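PDB 3ONO: Ribose/Galactose Isomerase, which catalyses the interconversion of ribose 5-phosphate and ribulose 5-phosphate, as a member of the LacAB/RpiB family. Local coordinates for the interface of chains A and B. Sequence-based numbering; all coordinates share one arbitrary frame. Chains: chain A/B, Ribose/Galactose Isomerase.

The interface of chains A and B. Residues chain A 52, 83, 86-87, 178, 182; chain B 160, 163-164, 167.
One face of helix 150-167 of chain B, carrying B:Leu160, B:Val163, B:Lys164 and B:Val167, packs against A:Leu86, A:Ile52, A:Ile178 and A:Leu182 in a two-fold symmetric contact between copies of the isomerase. The spacing of three, one and three residues is that of a helical stripe. No nitrogen or oxygen reaches a bonding partner across this patch, so its 270 Å² of hidden surface is held by apolar packing. The patch is part of an interface within a four-copy assembly; a dimer built on it is plausible for the RpiB family, though this patch alone does not show it.

A:Leu86, just past the end of helix 78-85, hides 81 Å² and inserts its two methyl branches along the stripe. The fork closes on one methyl of B:Val163: both CD1 and CD2 meet CG1 of that valine, CD2 at 3.7 Å, with the leucine set roughly perpendicular to the valine. CD1 continues to CG2 of B:Val167 at 3.6 Å, while CD2 turns to the aliphatic stem of B:Lys164, touching CG at 3.8 Å, and to CD1 of B:Leu160. Beyond CG the lysine chain bends at chi3 and chi4 (61° and 66°).

With CG1 of B:Val163 anti to the backbone N (chi1 170°), CG2 lies beside that N and points away from A:Leu86. It meets CD1 of A:Leu182 at 3.7 Å and CG2 of A:Ile52, whose side chain runs antiparallel to the valine. At the start of the stripe, CD1 of A:Ile52 lies against the backbone of B:Leu160, 3.7 Å from CA.

At the far end, CG2 of B:Val167 is shared by A:Leu86 and A:Ile178, the isoleucine running parallel to the valine with its CD1 3.7 Å from that methyl. The A:His87 ring flanks CD1 of A:Leu86, which is centred on one ring face at a height of 3.4 Å, and its ND1 lies 4.1 Å from CG2 of B:Val167.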
# COMPACT_ATOMS: atom_id res chain seq x y z
N ILE A 52 2.99 16.12 -20.17
CA ILE A 52 2.30 16.23 -21.45
C ILE A 52 3.20 15.71 -22.57
O ILE A 52 2.77 14.94 -23.42
CB ILE A 52 1.92 17.71 -21.78
CG1 ILE A 52 0.98 18.27 -20.72
CG2 ILE A 52 1.25 17.79 -23.18
CD1 ILE A 52 -0.35 17.53 -20.59
N SER A 83 -1.93 11.24 -19.58
CA SER A 83 -1.31 11.82 -20.79
C SER A 83 -0.98 10.74 -21.82
O SER A 83 -1.15 10.94 -23.02
CB SER A 83 -0.02 12.58 -20.39
OG SER A 83 0.70 13.04 -21.53
N LEU A 86 -4.49 8.89 -23.53
CA LEU A 86 -5.29 9.58 -24.55
C LEU A 86 -4.87 9.18 -25.96
O LEU A 86 -5.66 9.26 -26.89
CB LEU A 86 -5.20 11.11 -24.41
CG LEU A 86 -3.85 11.75 -24.75
CD1 LEU A 86 -3.83 12.22 -26.22
CD2 LEU A 86 -3.59 12.94 -23.82
N HIS A 87 -3.62 8.77 -26.13
CA HIS A 87 -3.11 8.51 -27.49
C HIS A 87 -3.50 7.14 -28.01
O HIS A 87 -3.36 6.15 -27.30
CB HIS A 87 -1.59 8.64 -27.53
CG HIS A 87 -1.10 10.01 -27.19
ND1 HIS A 87 -0.99 11.02 -28.14
CD2 HIS A 87 -0.68 10.55 -26.02
CE1 HIS A 87 -0.53 12.11 -27.55
NE2 HIS A 87 -0.34 11.85 -26.27
N ILE A 178 -2.30 18.59 -32.31
CA ILE A 178 -1.73 19.04 -31.03
C ILE A 178 -0.99 20.35 -31.29
O ILE A 178 -0.51 20.59 -32.38
CB ILE A 178 -0.75 17.98 -30.49
CG1 ILE A 178 -1.50 16.67 -30.23
CG2 ILE A 178 -0.03 18.49 -29.21
CD1 ILE A 178 -0.59 15.52 -29.84
N LEU A 182 4.28 21.80 -28.54
CA LEU A 182 4.38 20.64 -27.67
C LEU A 182 5.09 19.50 -28.37
O LEU A 182 5.95 18.86 -27.79
CB LEU A 182 3.01 20.15 -27.22
CG LEU A 182 2.22 21.00 -26.24
CD1 LEU A 182 0.83 20.41 -26.09
CD2 LEU A 182 2.92 21.07 -24.87
N LEU B 160 -3.53 19.27 -20.77
CA LEU B 160 -3.98 17.90 -20.96
C LEU B 160 -5.33 17.90 -21.69
O LEU B 160 -5.55 17.12 -22.60
CB LEU B 160 -4.10 17.13 -19.62
CG LEU B 160 -4.61 15.69 -19.74
CD1 LEU B 160 -3.61 14.83 -20.52
CD2 LEU B 160 -4.84 15.10 -18.36
N VAL B 163 -4.85 18.66 -25.41
CA VAL B 163 -4.22 17.57 -26.16
C VAL B 163 -5.25 16.48 -26.40
O VAL B 163 -5.31 15.92 -27.50
CB VAL B 163 -3.00 17.01 -25.40
CG1 VAL B 163 -2.53 15.72 -26.07
CG2 VAL B 163 -1.90 18.07 -25.38
N LYS B 164 -6.07 16.20 -25.39
CA LYS B 164 -7.12 15.20 -25.55
C LYS B 164 -8.08 15.62 -26.66
O LYS B 164 -8.45 14.83 -27.51
CB LYS B 164 -7.88 15.00 -24.24
CG LYS B 164 -7.03 14.32 -23.14
CD LYS B 164 -7.71 14.29 -21.73
CE LYS B 164 -9.04 13.51 -21.71
NZ LYS B 164 -8.89 12.02 -21.96
N VAL B 167 -6.29 15.26 -30.24
CA VAL B 167 -5.99 13.91 -30.71
C VAL B 167 -7.26 13.15 -31.06
O VAL B 167 -7.25 12.26 -31.93
CB VAL B 167 -5.20 13.14 -29.59
CG1 VAL B 167 -5.23 11.64 -29.82
CG2 VAL B 167 -3.78 13.66 -29.57